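Local coordinates for protein dihydropyrimidinase (PDB 3SFW) that probably catalyses the reversible, zinc-dependent hydrolytic opening of the dihydropyrimidine ring, turning compounds such as dihydrouracil into N-carbamoyl-beta-amino acids, at residues 26-31 against 389-394; 58-63 against 313-318; 204-209 against 274-279. All coordinates share one frame; numbering follows the deposited sequence.

How the contacts relate
Contact 2 lies at the zinc site of the barrel, with contacts 1 and 3 far out on opposite sides of the chain's centre. The centre of contact 1 lies about 27 Å from that of contact 2, in the small beta domain, and the centre of contact 3 about 22 Å from it, at the barrel's periphery; centres of contacts 1 and 3 are about 45 Å apart. Along the sequence they sit one within another: 26-31 pairs with 389-394, enclosing 58-63 with 313-318, which encloses 204-209 with 274-279, so the chain leaves the small domain, builds the catalytic barrel and returns. Contacts 1 and 2 share a sheet through neighbouring strands 393-403 and 49-59.

Contact 1 of 3, residues 26-31 against 389-394; sequences EKVVAI and SDADIV
Lys27 and Asp390 form a single antiparallel bridge, a non-hydrogen-bonded pair with its CA atoms 4.4 Å apart, flanked by two backbone hydrogen bonds. Ala391 N donates to Glu26 O over 2.8 Å, and Val28 N reaches Ser389 O at 3.0 Å. Two CA-H...O contacts, from Asp390 to Glu26 O and from Lys27 to Ser389 O, accompany them.

Among the side chains, Val28 carries the apolar part. Its CG2, anti to the carbonyl carbon, comes within 4.2 Å of Ala391 CB and equally close to Ile393 CD1. A short alanine lets the backbones approach here, while the branched valine and isoleucine pack beside it. Lys27 and Asp390 lie across one another without making an ion pair: Lys27 CG passes 4.1 Å from Asp390 OD1, but Lys27 NZ stays 5.3 Å from Asp390 OD1. Asp390 instead uses OD2 in a salt bridge to Lys382, and Glu26 is paired with Arg451 and Arg433.

Strand 27-32 is the outermost strand, within this chain, of a four-stranded sheet, next to strand 20-24, where Val21 packs on Val28 and Ile23 on Ala391. Opposite Leu22, Val29 and Ala30 make a classic beta bulge. Ala30 and Ile31 also pair with an antiparallel strand of the second subunit, which carries the sheet across the interface.

Contact 2 of 3, residues 58-63 against 313-318; sequences HTHLDM and GSDHCP. With ZN (zinc ion), chain F.
His58 lays its imidazole over Asp315, whose CB sits 3.7 Å from the ring centroid and 13° off the ring normal, a CH-pi contact over the face. With CG anti to the backbone N (chi1 -165°), His58 runs alongside the aspartate, and both groups reach the zinc ion: His58 NE2 and Asp315 OD1 are each 2.1 Å from it. Glu262 accepts a hydrogen bond from His58 ND1, a second-shell grip that fixes the ring's rotation and leaves NE2 for the metal. The backbone oxygen of His58 receives weak hydrogen bonds from Asp315 N and His316 N.

Thr59 is bridged to His316 in parallel fashion, while its OG1 turns to Asp91. His60 N closes the bridge, donating to His316 O over 3.0 Å in a bent bond. The His60 ring carries NE2 to the zinc at 2.1 Å and has Asp315 OD1 at its edge, in plane, close because both bind the metal, not through a hydrogen bond; ring and carboxylate planes are 72° apart. Cys317 SG packs 4.0 Å from His60 CB. Leu61 brings CD2 within 3.6 Å of His316 CD2, at the edge of that ring, one face of which has Pro318 CD over it, offset toward the rim. Met63, its chain extended, sets SD 3.9 Å from Cys317 SG; these large, polarisable sulfurs suit the buried surroundings.

Carboxylated Lys150, which also serves the second zinc, completes the coordination. A His-X-His pair at the end of the first barrel strand, joined to an aspartate after the last, is the signature of the binuclear amidohydrolase site in a TIM barrel.

Contact 3 of 3, residues 204-209 against 274-279; sequences DPIYHA and ALEKPD
The imidazole of His208 is the flat group that meets Leu275: CD2 of the leucine comes to the ring obliquely, and reaches His208 CB at 4.3 Å. The ring's NE2 is engaged elsewhere, in a hydrogen bond with the backbone oxygen of Trp287, so the leucine meets the apolar root of a histidine that is already anchored. The same CD2 lies 3.5 Å from Pro205 O, a carbonyl that also accepts the backbone hydrogen bond from His208 N.

Leu275 is the centre of the contact, pointing into it from its short 3-10 segment. Its CB touches Ile206 CD1 at 3.8 Å, while Glu276 CG lies 3.8 Å from the same methyl. Ile206 puts CD1 there by holding CG1 anti to the backbone N (chi1 -175°) and then turning the methyl aside (chi2 62°). The isoleucine thus runs alongside the aliphatic part of Glu276, a residue whose long methylene chain can pack while its carboxylate reaches the exposed surface. Pro205 adds its CB, 3.9 Å from Leu275 O.

No direct hydrogen bond joins the segments. A water does it instead, accepting from Ile206 N at 3.0 Å and donating to Leu275 O at 2.7 Å, so that both backbone groups find a partner between segments that otherwise meet through van der Waals contact.

This is plain structural packing at the barrel's periphery. It sets the short helix 206-210, which precedes helix 214-230, against the 3-10 segment and loop between helices 265-269 and 295-305.

Contact 1 of 3, residues 26-31 against 389-394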
ATOM      1  N   GLU A  26     -32.752 -35.709  14.369  1.00 12.81           N
ATOM      2  CA  GLU A  26     -31.404 -35.089  14.350  1.00 12.55           C
ATOM      3  C   GLU A  26     -31.431 -33.646  13.825  1.00 14.84           C
ATOM      4  O   GLU A  26     -30.394 -32.983  13.821  1.00 15.99           O
ATOM      5  CB  GLU A  26     -30.467 -35.913  13.490  1.00 16.64           C
ATOM      6  CG  GLU A  26     -30.257 -37.363  14.000  1.00 18.43           C
ATOM      7  CD  GLU A  26     -28.985 -37.971  13.446  1.00 21.17           C
ATOM      8  OE1 GLU A  26     -28.708 -37.802  12.266  1.00 23.42           O
ATOM      9  OE2 GLU A  26     -28.237 -38.548  14.219  1.00 27.23           O
ATOM     10  N   LYS A  27     -32.591 -33.204  13.357  1.00 15.75           N
ATOM     11  CA  LYS A  27     -32.673 -32.008  12.493  1.00 15.39           C
ATOM     12  C   LYS A  27     -33.713 -31.006  12.983  1.00 14.75           C
ATOM     13  O   LYS A  27     -34.703 -31.351  13.662  1.00 15.18           O
ATOM     14  CB  LYS A  27     -33.005 -32.436  11.070  1.00 20.42           C
ATOM     15  CG  LYS A  27     -31.733 -32.898  10.333  1.00 23.66           C
ATOM     16  CD  LYS A  27     -32.028 -33.333   8.957  1.00 29.58           C
ATOM     17  CE  LYS A  27     -30.924 -34.199   8.437  1.00 30.06           C
ATOM     18  NZ  LYS A  27     -31.322 -34.679   7.065  1.00 37.10           N
ATOM     19  N   VAL A  28     -33.463 -29.737  12.689  1.00 13.03           N
ATOM     20  CA  VAL A  28     -34.470 -28.721  12.941  1.00 12.50           C
ATOM     21  C   VAL A  28     -35.552 -28.843  11.879  1.00 13.14           C
ATOM     22  O   VAL A  28     -35.230 -28.984  10.704  1.00 15.28           O
ATOM     23  CB  VAL A  28     -33.835 -27.326  12.853  1.00 13.41           C
ATOM     24  CG1 VAL A  28     -34.929 -26.240  12.962  1.00 12.95           C
ATOM     25  CG2 VAL A  28     -32.773 -27.152  13.995  1.00 11.57           C
ATOM     26  N   VAL A  29     -36.819 -28.904  12.308  1.00 14.02           N
ATOM     27  CA  VAL A  29     -37.940 -29.062  11.356  1.00 15.68           C
ATOM     28  C   VAL A  29     -38.900 -27.879  11.314  1.00 14.79           C
ATOM     29  O   VAL A  29     -39.631 -27.719  10.319  1.00 16.69           O
ATOM     30  CB  VAL A  29     -38.738 -30.399  11.583  1.00 16.42           C
ATOM     31  CG1 VAL A  29     -37.825 -31.599  11.318  1.00 15.30           C
ATOM     32  CG2 VAL A  29     -39.361 -30.414  12.960  1.00 17.63           C
ATOM     33  N   ALA A  30     -38.888 -27.032  12.335  1.00 15.67           N
ATOM     34  CA  ALA A  30     -39.722 -25.820  12.307  1.00 17.35           C
ATOM     35  C   ALA A  30     -39.196 -24.763  13.219  1.00 17.92           C
ATOM     36  O   ALA A  30     -38.567 -25.048  14.249  1.00 15.34           O
ATOM     37  CB  ALA A  30     -41.220 -26.171  12.703  1.00 18.93           C
ATOM     38  N   ILE A  31     -39.485 -23.510  12.876  1.00 13.49           N
ATOM     39  CA  ILE A  31     -39.184 -22.420  13.744  1.00 12.61           C
ATOM     40  C   ILE A  31     -40.397 -21.514  13.660  1.00 15.67           C
ATOM     41  O   ILE A  31     -40.958 -21.347  12.581  1.00 14.86           O
ATOM     42  CB  ILE A  31     -37.936 -21.674  13.257  1.00 12.93           C
ATOM     43  CG1 ILE A  31     -36.738 -22.671  13.160  1.00 12.92           C
ATOM     44  CG2 ILE A  31     -37.672 -20.452  14.193  1.00 15.15           C
ATOM     45  CD1 ILE A  31     -35.433 -21.946  12.507  1.00 14.98           C
ATOM     46  N   SER A 389     -31.191 -28.158   8.846  1.00 14.85           N
ATOM     47  CA  SER A 389     -29.843 -28.222   9.427  1.00 15.69           C
ATOM     48  C   SER A 389     -29.821 -29.216  10.594  1.00 12.62           C
ATOM     49  O   SER A 389     -30.848 -29.483  11.216  1.00 12.96           O
ATOM     50  CB  SER A 389     -29.413 -26.811   9.848  1.00 22.81           C
ATOM     51  OG  SER A 389     -29.243 -26.038   8.624  1.00 27.36           O
ATOM     52  N   ASP A 390     -28.669 -29.829  10.819  1.00 12.51           N
ATOM     53  CA  ASP A 390     -28.507 -30.658  12.042  1.00  9.83           C
ATOM     54  C   ASP A 390     -28.807 -29.757  13.240  1.00 11.82           C
ATOM     55  O   ASP A 390     -28.417 -28.581  13.274  1.00 12.73           O
ATOM     56  CB  ASP A 390     -27.065 -31.162  12.145  1.00 11.84           C
ATOM     57  CG  ASP A 390     -26.772 -32.334  11.237  1.00 16.95           C
ATOM     58  OD1 ASP A 390     -27.665 -32.753  10.444  1.00 14.71           O
ATOM     59  OD2 ASP A 390     -25.596 -32.800  11.243  1.00 14.60           O
ATOM     60  N   ALA A 391     -29.466 -30.324  14.251  1.00 10.19           N
ATOM     61  CA  ALA A 391     -29.849 -29.578  15.410  1.00 12.84           C
ATOM     62  C   ALA A 391     -28.626 -29.511  16.334  1.00 14.43           C
ATOM     63  O   ALA A 391     -28.570 -30.203  17.348  1.00 12.79           O
ATOM     64  CB  ALA A 391     -31.025 -30.312  16.103  1.00 13.13           C
ATOM     65  N   ASP A 392     -27.674 -28.658  15.968  1.00 10.24           N
ATOM     66  CA  ASP A 392     -26.418 -28.493  16.708  1.00 10.88           C
ATOM     67  C   ASP A 392     -26.502 -27.075  17.266  1.00 10.48           C
ATOM     68  O   ASP A 392     -26.375 -26.066  16.517  1.00 13.11           O
ATOM     69  CB  ASP A 392     -25.207 -28.577  15.755  1.00 10.24           C
ATOM     70  CG  ASP A 392     -24.874 -29.997  15.304  1.00 11.50           C
ATOM     71  OD1 ASP A 392     -25.753 -30.908  15.356  1.00 11.37           O
ATOM     72  OD2 ASP A 392     -23.750 -30.149  14.774  1.00 10.82           O
ATOM     73  N   ILE A 393     -26.941 -26.977  18.515  1.00 11.87           N
ATOM     74  CA  ILE A 393     -27.411 -25.731  19.055  1.00 11.53           C
ATOM     75  C   ILE A 393     -26.844 -25.544  20.463  1.00 12.54           C
ATOM     76  O   ILE A 393     -26.781 -26.490  21.251  1.00 12.10           O
ATOM     77  CB  ILE A 393     -28.970 -25.745  19.116  1.00 11.12           C
ATOM     78  CG1 ILE A 393     -29.514 -25.830  17.693  1.00 14.35           C
ATOM     79  CG2 ILE A 393     -29.527 -24.441  19.878  1.00 11.66           C
ATOM     80  CD1 ILE A 393     -31.024 -26.065  17.632  1.00 13.86           C
ATOM     81  N   VAL A 394     -26.482 -24.303  20.781  1.00 13.35           N
ATOM     82  CA  VAL A 394     -25.992 -23.952  22.115  1.00 10.95           C
ATOM     83  C   VAL A 394     -26.991 -23.026  22.780  1.00 13.43           C
ATOM     84  O   VAL A 394     -27.418 -22.027  22.179  1.00 13.59           O
ATOM     85  CB  VAL A 394     -24.624 -23.252  22.020  1.00 11.22           C
ATOM     86  CG1 VAL A 394     -24.160 -22.804  23.402  1.00 10.76           C
ATOM     87  CG2 VAL A 394     -23.606 -24.211  21.398  1.00 13.07           C
TER

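Contact 2 of 3, residues 58-63 against 313-318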
ATOM      1  N   HIS A  58      -9.717 -25.965  13.798  1.00  8.69           N
ATOM      2  CA  HIS A  58      -8.277 -26.026  14.048  1.00  9.86           C
ATOM      3  C   HIS A  58      -7.944 -26.765  15.343  1.00  9.47           C
ATOM      4  O   HIS A  58      -7.736 -26.151  16.395  1.00 10.08           O
ATOM      5  CB  HIS A  58      -7.660 -24.620  14.012  1.00  7.68           C
ATOM      6  CG  HIS A  58      -6.160 -24.617  13.896  1.00  7.87           C
ATOM      7  ND1 HIS A  58      -5.470 -23.595  13.274  1.00  9.97           N
ATOM      8  CD2 HIS A  58      -5.232 -25.547  14.247  1.00 10.78           C
ATOM      9  CE1 HIS A  58      -4.175 -23.883  13.270  1.00 10.74           C
ATOM     10  NE2 HIS A  58      -4.011 -25.064  13.850  1.00  9.26           N
ATOM     11  N   THR A  59      -7.955 -28.108  15.281  1.00  9.28           N
ATOM     12  CA  THR A  59      -7.667 -28.902  16.506  1.00  9.66           C
ATOM     13  C   THR A  59      -6.591 -29.952  16.237  1.00 10.37           C
ATOM     14  O   THR A  59      -6.366 -30.340  15.091  1.00  9.98           O
ATOM     15  CB  THR A  59      -8.926 -29.585  17.083  1.00 10.24           C
ATOM     16  OG1 THR A  59      -9.421 -30.582  16.171  1.00 10.25           O
ATOM     17  CG2 THR A  59     -10.076 -28.516  17.257  1.00  9.50           C
ATOM     18  N   HIS A  60      -5.905 -30.361  17.302  1.00 10.87           N
ATOM     19  CA  HIS A  60      -4.842 -31.355  17.238  1.00 10.62           C
ATOM     20  C   HIS A  60      -5.019 -32.348  18.397  1.00 11.11           C
ATOM     21  O   HIS A  60      -4.237 -32.338  19.377  1.00 12.51           O
ATOM     22  CB  HIS A  60      -3.460 -30.675  17.356  1.00 10.24           C
ATOM     23  CG  HIS A  60      -3.185 -29.695  16.256  1.00  7.68           C
ATOM     24  ND1 HIS A  60      -2.821 -30.095  14.987  1.00  9.57           N
ATOM     25  CD2 HIS A  60      -3.270 -28.345  16.223  1.00 10.07           C
ATOM     26  CE1 HIS A  60      -2.621 -29.024  14.231  1.00 10.87           C
ATOM     27  NE2 HIS A  60      -2.919 -27.947  14.953  1.00 10.65           N
ATOM     28  N   LEU A  61      -6.080 -33.153  18.329  1.00 10.26           N
ATOM     29  CA  LEU A  61      -6.340 -34.094  19.428  1.00 12.09           C
ATOM     30  C   LEU A  61      -5.493 -35.372  19.240  1.00 12.79           C
ATOM     31  O   LEU A  61      -5.367 -35.896  18.116  1.00 12.12           O
ATOM     32  CB  LEU A  61      -7.832 -34.467  19.432  1.00 11.87           C
ATOM     33  CG  LEU A  61      -8.799 -33.274  19.485  1.00 12.10           C
ATOM     34  CD1 LEU A  61     -10.249 -33.788  19.656  1.00 11.25           C
ATOM     35  CD2 LEU A  61      -8.433 -32.367  20.702  1.00 12.86           C
ATOM     36  N   ASP A  62      -4.968 -35.912  20.349  1.00 12.84           N
ATOM     37  CA  ASP A  62      -4.146 -37.115  20.311  1.00 12.52           C
ATOM     38  C   ASP A  62      -3.045 -37.029  19.275  1.00 13.90           C
ATOM     39  O   ASP A  62      -2.822 -37.978  18.489  1.00 13.38           O
ATOM     40  CB  ASP A  62      -5.018 -38.354  20.048  1.00 12.46           C
ATOM     41  CG  ASP A  62      -4.362 -39.653  20.531  1.00 23.29           C
ATOM     42  OD1 ASP A  62      -3.723 -39.666  21.612  1.00 20.40           O
ATOM     43  OD2 ASP A  62      -4.504 -40.667  19.817  1.00 26.12           O
ATOM     44  N   MET A  63      -2.404 -35.875  19.205  1.00 11.77           N
ATOM     45  CA  MET A  63      -1.430 -35.614  18.155  1.00 11.41           C
ATOM     46  C   MET A  63      -0.018 -35.937  18.662  1.00 13.18           C
ATOM     47  O   MET A  63       0.424 -35.400  19.676  1.00 14.42           O
ATOM     48  CB  MET A  63      -1.470 -34.118  17.806  1.00 11.25           C
ATOM     49  CG  MET A  63      -0.432 -33.719  16.708  1.00 13.66           C
ATOM     50  SD  MET A  63      -0.025 -31.966  16.906  1.00 14.93           S
ATOM     51  CE  MET A  63       0.932 -31.608  15.478  1.00 15.38           C
ATOM     52  N   GLY A 313     -10.325 -20.165  14.957  1.00  9.81           N
ATOM     53  CA  GLY A 313     -10.128 -21.530  15.400  1.00 12.31           C
ATOM     54  C   GLY A 313      -9.290 -21.491  16.673  1.00 12.58           C
ATOM     55  O   GLY A 313      -8.761 -20.437  17.033  1.00  9.94           O
ATOM     56  N   SER A 314      -9.158 -22.622  17.361  1.00 10.64           N
ATOM     57  CA  SER A 314      -8.406 -22.617  18.648  1.00  9.06           C
ATOM     58  C   SER A 314      -6.910 -22.940  18.463  1.00 12.22           C
ATOM     59  O   SER A 314      -6.087 -22.440  19.243  1.00 10.80           O
ATOM     60  CB  SER A 314      -9.007 -23.634  19.651  1.00  9.26           C
ATOM     61  OG  SER A 314      -8.957 -24.938  19.087  1.00 11.46           O
ATOM     62  N   ASP A 315      -6.560 -23.788  17.474  1.00 10.12           N
ATOM     63  CA  ASP A 315      -5.209 -24.451  17.455  1.00 10.99           C
ATOM     64  C   ASP A 315      -5.016 -25.185  18.804  1.00 10.94           C
ATOM     65  O   ASP A 315      -3.929 -25.170  19.427  1.00 12.90           O
ATOM     66  CB  ASP A 315      -4.026 -23.477  17.141  1.00 11.04           C
ATOM     67  CG  ASP A 315      -2.732 -24.199  16.775  1.00 11.75           C
ATOM     68  OD1 ASP A 315      -2.802 -25.396  16.362  1.00 11.39           O
ATOM     69  OD2 ASP A 315      -1.643 -23.560  16.929  1.00 10.57           O
ATOM     70  N   HIS A 316      -6.062 -25.870  19.232  1.00  9.31           N
ATOM     71  CA  HIS A 316      -5.981 -26.629  20.502  1.00  9.01           C
ATOM     72  C   HIS A 316      -4.900 -27.707  20.346  1.00 11.57           C
ATOM     73  O   HIS A 316      -5.022 -28.603  19.509  1.00 10.40           O
ATOM     74  CB  HIS A 316      -7.318 -27.323  20.783  1.00 11.61           C
ATOM     75  CG  HIS A 316      -7.357 -28.005  22.116  1.00 10.01           C
ATOM     76  ND1 HIS A 316      -7.214 -27.307  23.301  1.00 11.39           N
ATOM     77  CD2 HIS A 316      -7.546 -29.299  22.450  1.00 10.33           C
ATOM     78  CE1 HIS A 316      -7.291 -28.153  24.314  1.00 12.11           C
ATOM     79  NE2 HIS A 316      -7.479 -29.373  23.823  1.00 10.73           N
ATOM     80  N   CYS A 317      -3.861 -27.641  21.182  1.00 11.48           N
ATOM     81  CA  CYS A 317      -2.715 -28.529  20.986  1.00 10.91           C
ATOM     82  C   CYS A 317      -2.079 -28.653  22.414  1.00 12.04           C
ATOM     83  O   CYS A 317      -0.976 -28.163  22.651  1.00 13.51           O
ATOM     84  CB  CYS A 317      -1.763 -27.886  19.955  1.00 13.30           C
ATOM     85  SG  CYS A 317      -0.434 -29.026  19.368  1.00 14.50           S
ATOM     86  N   PRO A 318      -2.818 -29.267  23.354  1.00 12.86           N
ATOM     87  CA  PRO A 318      -2.480 -29.119  24.782  1.00 11.87           C
ATOM     88  C   PRO A 318      -1.346 -30.054  25.245  1.00 13.67           C
ATOM     89  O   PRO A 318      -1.278 -31.231  24.837  1.00 11.81           O
ATOM     90  CB  PRO A 318      -3.798 -29.469  25.483  1.00 12.14           C
ATOM     91  CG  PRO A 318      -4.389 -30.539  24.545  1.00 13.25           C
ATOM     92  CD  PRO A 318      -4.121 -29.935  23.170  1.00 14.41           C
TER
HETATM   93 ZN    ZN F 502      -2.190 -26.035  14.425  1.00 14.91          ZN

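Contact 3 of 3, residues 204-209 against 274-279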
ATOM      1  N   ASP A 204      15.717 -19.639  27.750  1.00 17.49           N
ATOM      2  CA  ASP A 204      14.447 -19.428  28.456  1.00 17.31           C
ATOM      3  C   ASP A 204      13.267 -19.390  27.445  1.00 16.51           C
ATOM      4  O   ASP A 204      13.489 -19.130  26.251  1.00 16.97           O
ATOM      5  CB  ASP A 204      14.466 -18.087  29.223  1.00 18.60           C
ATOM      6  CG  ASP A 204      15.123 -18.189  30.615  1.00 24.21           C
ATOM      7  OD1 ASP A 204      15.443 -19.300  31.060  1.00 25.16           O
ATOM      8  OD2 ASP A 204      15.310 -17.119  31.245  1.00 26.23           O
ATOM      9  N   PRO A 205      12.043 -19.662  27.932  1.00 16.44           N
ATOM     10  CA  PRO A 205      10.813 -19.643  27.091  1.00 17.16           C
ATOM     11  C   PRO A 205      10.659 -18.380  26.245  1.00 16.56           C
ATOM     12  O   PRO A 205      10.149 -18.470  25.127  1.00 16.58           O
ATOM     13  CB  PRO A 205       9.690 -19.758  28.123  1.00 17.44           C
ATOM     14  CG  PRO A 205      10.340 -20.707  29.204  1.00 18.06           C
ATOM     15  CD  PRO A 205      11.753 -20.114  29.316  1.00 14.91           C
ATOM     16  N   ILE A 206      11.039 -17.196  26.755  1.00 14.68           N
ATOM     17  CA  ILE A 206      10.859 -15.970  25.958  1.00 16.69           C
ATOM     18  C   ILE A 206      11.578 -16.031  24.606  1.00 16.91           C
ATOM     19  O   ILE A 206      11.101 -15.465  23.633  1.00 16.22           O
ATOM     20  CB  ILE A 206      11.282 -14.682  26.756  1.00 17.15           C
ATOM     21  CG1 ILE A 206      10.974 -13.411  25.979  1.00 17.55           C
ATOM     22  CG2 ILE A 206      12.767 -14.742  27.124  1.00 17.85           C
ATOM     23  CD1 ILE A 206       9.491 -13.214  25.687  1.00 19.81           C
ATOM     24  N   TYR A 207      12.673 -16.783  24.501  1.00 16.40           N
ATOM     25  CA  TYR A 207      13.385 -16.842  23.204  1.00 17.24           C
ATOM     26  C   TYR A 207      12.608 -17.650  22.165  1.00 15.05           C
ATOM     27  O   TYR A 207      12.891 -17.525  20.984  1.00 14.71           O
ATOM     28  CB  TYR A 207      14.824 -17.373  23.333  1.00 17.86           C
ATOM     29  CG  TYR A 207      15.654 -16.406  24.138  1.00 19.62           C
ATOM     30  CD1 TYR A 207      15.706 -16.530  25.521  1.00 25.71           C
ATOM     31  CD2 TYR A 207      16.140 -15.241  23.562  1.00 24.21           C
ATOM     32  CE1 TYR A 207      16.371 -15.600  26.314  1.00 27.87           C
ATOM     33  CE2 TYR A 207      16.803 -14.263  24.352  1.00 26.63           C
ATOM     34  CZ  TYR A 207      16.891 -14.455  25.729  1.00 28.12           C
ATOM     35  OH  TYR A 207      17.507 -13.522  26.552  1.00 31.90           O
ATOM     36  N   HIS A 208      11.564 -18.356  22.597  1.00 14.97           N
ATOM     37  CA  HIS A 208      10.638 -18.963  21.614  1.00 16.03           C
ATOM     38  C   HIS A 208       9.985 -17.876  20.755  1.00 16.65           C
ATOM     39  O   HIS A 208       9.782 -18.053  19.536  1.00 14.89           O
ATOM     40  CB  HIS A 208       9.568 -19.853  22.292  1.00 13.88           C
ATOM     41  CG  HIS A 208       8.559 -20.362  21.326  1.00 14.55           C
ATOM     42  ND1 HIS A 208       8.810 -21.423  20.482  1.00 17.26           N
ATOM     43  CD2 HIS A 208       7.337 -19.887  20.989  1.00 18.24           C
ATOM     44  CE1 HIS A 208       7.762 -21.605  19.691  1.00 18.08           C
ATOM     45  NE2 HIS A 208       6.843 -20.709  20.006  1.00 17.75           N
ATOM     46  N   ALA A 209       9.685 -16.723  21.359  1.00 14.88           N
ATOM     47  CA  ALA A 209       9.113 -15.652  20.572  1.00 14.04           C
ATOM     48  C   ALA A 209      10.183 -14.920  19.779  1.00 15.71           C
ATOM     49  O   ALA A 209       9.986 -14.585  18.617  1.00 15.96           O
ATOM     50  CB  ALA A 209       8.331 -14.697  21.449  1.00 13.43           C
ATOM     51  N   ALA A 274       3.549 -12.627  28.223  1.00 14.00           N
ATOM     52  CA  ALA A 274       3.187 -13.822  29.014  1.00 12.96           C
ATOM     53  C   ALA A 274       4.377 -14.817  29.040  1.00 12.53           C
ATOM     54  O   ALA A 274       4.470 -15.658  29.937  1.00 17.25           O
ATOM     55  CB  ALA A 274       1.931 -14.514  28.438  1.00 13.41           C
ATOM     56  N   LEU A 275       5.212 -14.769  28.007  1.00 14.32           N
ATOM     57  CA  LEU A 275       6.292 -15.743  27.899  1.00 13.43           C
ATOM     58  C   LEU A 275       7.407 -15.414  28.881  1.00 15.38           C
ATOM     59  O   LEU A 275       8.360 -16.198  29.010  1.00 14.71           O
ATOM     60  CB  LEU A 275       6.875 -15.793  26.481  1.00 14.61           C
ATOM     61  CG  LEU A 275       5.978 -16.737  25.654  1.00 20.71           C
ATOM     62  CD1 LEU A 275       5.098 -15.879  24.777  1.00 25.82           C
ATOM     63  CD2 LEU A 275       6.761 -17.716  24.821  1.00 25.67           C
ATOM     64  N   GLU A 276       7.345 -14.205  29.443  1.00 16.23           N
ATOM     65  CA  GLU A 276       8.392 -13.750  30.386  1.00 19.14           C
ATOM     66  C   GLU A 276       8.105 -14.205  31.802  1.00 20.01           C
ATOM     67  O   GLU A 276       8.927 -13.960  32.708  1.00 21.07           O
ATOM     68  CB  GLU A 276       8.526 -12.222  30.384  1.00 17.74           C
ATOM     69  CG  GLU A 276       8.936 -11.580  29.082  1.00 23.60           C
ATOM     70  CD  GLU A 276       8.648 -10.055  29.113  1.00 29.66           C
ATOM     71  OE1 GLU A 276       8.535  -9.478  30.220  1.00 33.07           O
ATOM     72  OE2 GLU A 276       8.516  -9.441  28.056  1.00 27.79           O
ATOM     73  N   LYS A 277       6.957 -14.846  32.023  1.00 17.04           N
ATOM     74  CA  LYS A 277       6.597 -15.224  33.402  1.00 19.60           C
ATOM     75  C   LYS A 277       7.678 -16.126  33.968  1.00 21.63           C
ATOM     76  O   LYS A 277       8.120 -17.061  33.309  1.00 20.58           O
ATOM     77  CB  LYS A 277       5.233 -15.903  33.510  1.00 19.78           C
ATOM     78  CG  LYS A 277       4.036 -15.030  33.170  1.00 18.24           C
ATOM     79  CD  LYS A 277       2.798 -15.932  33.021  1.00 23.00           C
ATOM     80  CE  LYS A 277       1.556 -15.135  32.585  1.00 26.97           C
ATOM     81  NZ  LYS A 277       1.070 -14.206  33.671  1.00 25.85           N
ATOM     82  N   PRO A 278       8.127 -15.832  35.205  1.00 21.23           N
ATOM     83  CA  PRO A 278       9.297 -16.527  35.758  1.00 23.59           C
ATOM     84  C   PRO A 278       9.006 -17.981  36.229  1.00 22.66           C
ATOM     85  O   PRO A 278       7.849 -18.462  36.179  1.00 19.88           O
ATOM     86  CB  PRO A 278       9.688 -15.629  36.952  1.00 21.96           C
ATOM     87  CG  PRO A 278       8.357 -15.099  37.452  1.00 23.79           C
ATOM     88  CD  PRO A 278       7.475 -14.940  36.185  1.00 22.71           C
ATOM     89  N   ASP A 279      10.062 -18.694  36.634  1.00 22.41           N
ATOM     90  CA  ASP A 279       9.884 -20.012  37.237  1.00 21.87           C
ATOM     91  C   ASP A 279       9.363 -20.987  36.170  1.00 19.91           C
ATOM     92  O   ASP A 279       8.515 -21.825  36.476  1.00 20.79           O
ATOM     93  CB  ASP A 279       8.816 -19.972  38.345  1.00 27.08           C
ATOM     94  CG  ASP A 279       9.248 -19.194  39.574  1.00 32.96           C
ATOM     95  OD1 ASP A 279      10.408 -19.345  39.998  1.00 35.18           O
ATOM     96  OD2 ASP A 279       8.386 -18.486  40.146  1.00 36.85           O
TER
HETATM   97  O   HOH W   1      10.943 -16.680  29.675  1.00 17.41           O